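Local coordinates for DNA mismatch repair protein MutS (Thermus aquaticus, PDB 1EWQ), which binds mismatched DNA, probably as the recognition step of mismatch repair, and has a weak ATPase activity, at residues C[745-748]-C[749-753]; C[354-357]-C[358-361]. All coordinates share one frame; numbering follows the deposited sequence.

Interaction 1: residues C[745-748]-C[749-753]; sequences AGLP and KEVVA
L747 and V752 make the closest apolar contact of this turn: CB of L747 lies 3.6 Å from CG2 of V752. The end of the same leucine reaches V751, where CD1 of L747 meets CG1 of V751 at 4.2 Å. The leucine and V751 side chains cross at about a right angle. CG1 of V751 stands anti to the backbone N (chi1 179°). CG2 then sits beside that N, anti to the carbonyl carbon, and is turned to CB of P748 at 4.1 Å. L747 is buried. It also packs on A742 of helix 738-744 and on L650 of the second subunit, and V751 packs on A679 of that subunit.

Outward from these methyl groups the backbone takes over. The carbonyl of P748 accepts a hydrogen bond from V752 N at 3.0 Å. The N-H points at the oxygen at 161°, and the donor sits nearly in line with C=O. CG2 of V752 lies 3.5 Å from that same O of P748, so the methyl flanks the bond.

At the polar edge the E750 chain bends at chi2 (73°). Its carboxylate folds back to the proline in a van der Waals contact, with OE2 of E750 3.7 Å from CB of P748. G746, with positive phi, ends the preceding helix in a Schellman motif, and its O is hydrogen-bonded to K651 of the second subunit. P748 then holds the N-cap position of helix 749-762. The whole is a Schellman end followed by an N-cap, joining helices 738-744 and 749-762 in the P-loop ATPase domain, against the second subunit.

Interaction 2: residues C[354-357]-C[358-361]; sequences RSLQ and ILPE
I358 packs back on the preceding turn of its helix, and this is the tight, buried side of the contact. Its CG1 lies 3.3 Å from O of R354, and its CB is equally near O of S355. Chi1 (-66°) sets CG1 beside the backbone N and so brings it to the R354 carbonyl. With chi2 extended (170°), CD1 of I358 comes to 4.1 Å from CA of S355. I358 also packs on L325 of helix 316-326 and on R328. With an alanine here CG1 and CD1 are gone, which would probably open a gap beside L325 and uncover the R354 carbonyl. On another buried face L356 and L359 lie side by side, pointing the same way, with their CD2 atoms 4.2 Å apart. L356 goes on to L378 of helix 376-385.

The backbone bond from L359 N to S355 O is 3.1 Å long. I358 N has only weak bonds, to O of R354 and O of S355. S355 OG bonds to A351 O and A330 N.

P360 and E361 form the solvent side. The proline ring still presses close, with CD of P360 2.9 Å from O of L356. The E361 arm is looser; its OE2 lies 3.3 Å from O of Q357, and both are acceptors. P360 has no N-H to give, and E361 N misses the turn before, making just a weak bond to I358 O. This is a proline-kinked alpha-helix, here helix 346-366 of MutS domain III.

How the interactions relate
Interaction 2 precedes interaction 1 along the chain; it belongs to MutS domain III, and interaction 1 to MutS domain V. Their centres are 71 Å apart and their nearest atoms about 57 Å apart, so they do not touch. They lie on opposite sides of the chain's centre. Interaction 1 is the more peripheral, its centre about 53 Å from that of the chain against about 25 Å for interaction 2. Interaction 1 meets the second subunit, whereas no other protein chain touches interaction 2. The bound DNA is about 57 Å from the nearest atom of interaction 1 and about 27 Å from that of interaction 2. Both lie away from the predicted ATP-binding residues.

Interaction 1: residues C[745-748]-C[749-753]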
# COMPACT_ATOMS: atom_id res chain seq x y z
N ALA C 745 5.94 10.72 -34.47
CA ALA C 745 5.11 9.78 -33.73
C ALA C 745 4.66 8.60 -34.59
O ALA C 745 4.02 7.67 -34.10
CB ALA C 745 3.89 10.51 -33.17
N GLY C 746 4.99 8.64 -35.88
CA GLY C 746 4.62 7.55 -36.75
C GLY C 746 3.42 7.77 -37.67
O GLY C 746 2.99 6.82 -38.32
N LEU C 747 2.87 8.98 -37.72
CA LEU C 747 1.75 9.24 -38.63
C LEU C 747 2.23 8.86 -40.02
O LEU C 747 3.36 9.18 -40.41
CB LEU C 747 1.36 10.72 -38.63
CG LEU C 747 0.08 11.20 -37.93
CD1 LEU C 747 -0.23 12.60 -38.41
CD2 LEU C 747 -1.10 10.29 -38.24
N PRO C 748 1.40 8.16 -40.80
CA PRO C 748 1.81 7.77 -42.15
C PRO C 748 2.27 8.99 -42.97
O PRO C 748 1.74 10.09 -42.83
CB PRO C 748 0.56 7.12 -42.73
CG PRO C 748 -0.10 6.52 -41.50
CD PRO C 748 0.06 7.63 -40.47
N LYS C 749 3.27 8.78 -43.83
CA LYS C 749 3.81 9.84 -44.68
C LYS C 749 2.78 10.66 -45.47
O LYS C 749 2.83 11.90 -45.44
CB LYS C 749 4.82 9.28 -45.68
CG LYS C 749 6.27 9.45 -45.27
CD LYS C 749 6.64 8.53 -44.14
CE LYS C 749 8.11 8.65 -43.78
NZ LYS C 749 8.43 7.82 -42.60
N GLU C 750 1.86 10.00 -46.17
CA GLU C 750 0.87 10.74 -46.96
C GLU C 750 -0.03 11.62 -46.09
O GLU C 750 -0.42 12.71 -46.51
CB GLU C 750 -0.01 9.81 -47.80
CG GLU C 750 0.59 8.46 -48.04
CD GLU C 750 0.55 7.61 -46.79
OE1 GLU C 750 -0.56 7.22 -46.38
OE2 GLU C 750 1.64 7.36 -46.22
N VAL C 751 -0.37 11.15 -44.90
CA VAL C 751 -1.21 11.94 -44.00
C VAL C 751 -0.40 13.16 -43.52
O VAL C 751 -0.92 14.27 -43.43
CB VAL C 751 -1.68 11.10 -42.79
CG1 VAL C 751 -2.54 11.96 -41.85
CG2 VAL C 751 -2.48 9.89 -43.28
N VAL C 752 0.87 12.94 -43.22
CA VAL C 752 1.74 14.03 -42.80
C VAL C 752 1.88 15.01 -43.96
O VAL C 752 1.87 16.23 -43.77
CB VAL C 752 3.14 13.51 -42.43
CG1 VAL C 752 4.15 14.66 -42.39
CG2 VAL C 752 3.08 12.79 -41.09
N ALA C 753 1.99 14.47 -45.17
CA ALA C 753 2.15 15.29 -46.37
C ALA C 753 0.92 16.14 -46.61
O ALA C 753 1.02 17.31 -46.95
CB ALA C 753 2.44 14.40 -47.57

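Interaction 2: residues C[354-357]-C[358-361]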
# COMPACT_ATOMS: atom_id res chain seq x y z
N ARG C 354 24.94 12.07 26.33
CA ARG C 354 25.77 12.03 25.13
C ARG C 354 25.77 13.40 24.46
O ARG C 354 26.82 13.93 24.09
CB ARG C 354 25.26 10.97 24.14
CG ARG C 354 25.87 11.11 22.75
CD ARG C 354 25.57 9.96 21.79
NE ARG C 354 24.15 9.65 21.59
CZ ARG C 354 23.20 10.54 21.35
NH1 ARG C 354 23.48 11.84 21.30
NH2 ARG C 354 21.95 10.14 21.13
N SER C 355 24.58 13.98 24.32
CA SER C 355 24.43 15.29 23.69
C SER C 355 25.11 16.40 24.48
O SER C 355 25.72 17.30 23.89
CB SER C 355 22.95 15.62 23.53
OG SER C 355 22.31 14.66 22.70
N LEU C 356 25.02 16.35 25.80
CA LEU C 356 25.64 17.37 26.63
C LEU C 356 27.16 17.28 26.62
O LEU C 356 27.84 18.24 26.98
CB LEU C 356 25.11 17.28 28.06
CG LEU C 356 23.61 17.56 28.23
CD1 LEU C 356 23.26 17.57 29.70
CD2 LEU C 356 23.25 18.90 27.59
N GLN C 357 27.70 16.13 26.21
CA GLN C 357 29.15 15.96 26.13
C GLN C 357 29.64 16.53 24.80
O GLN C 357 30.80 16.88 24.64
CB GLN C 357 29.51 14.47 26.23
CG GLN C 357 29.12 13.84 27.56
CD GLN C 357 29.44 12.36 27.66
OE1 GLN C 357 29.06 11.57 26.79
NE2 GLN C 357 30.13 11.98 28.73
N ILE C 358 28.72 16.64 23.85
CA ILE C 358 29.03 17.18 22.53
C ILE C 358 29.00 18.71 22.60
O ILE C 358 29.81 19.39 21.98
CB ILE C 358 27.97 16.72 21.50
CG1 ILE C 358 28.06 15.21 21.31
CG2 ILE C 358 28.16 17.47 20.17
CD1 ILE C 358 26.93 14.64 20.49
N LEU C 359 28.06 19.22 23.39
CA LEU C 359 27.86 20.65 23.56
C LEU C 359 29.14 21.46 23.75
O LEU C 359 29.37 22.42 23.04
CB LEU C 359 26.89 20.88 24.72
CG LEU C 359 26.05 22.15 24.62
CD1 LEU C 359 25.32 22.17 23.28
CD2 LEU C 359 25.07 22.20 25.79
N PRO C 360 29.98 21.08 24.73
CA PRO C 360 31.23 21.81 24.95
C PRO C 360 32.18 21.81 23.76
O PRO C 360 32.94 22.75 23.56
CB PRO C 360 31.81 21.14 26.19
CG PRO C 360 31.23 19.76 26.14
CD PRO C 360 29.81 20.01 25.73
N GLU C 361 32.14 20.74 22.96
CA GLU C 361 33.00 20.65 21.79
C GLU C 361 32.51 21.63 20.71
O GLU C 361 33.32 22.28 20.04
CB GLU C 361 32.99 19.22 21.24
CG GLU C 361 33.46 18.17 22.24
CD GLU C 361 33.47 16.77 21.65
OE1 GLU C 361 34.29 16.51 20.74
OE2 GLU C 361 32.66 15.93 22.09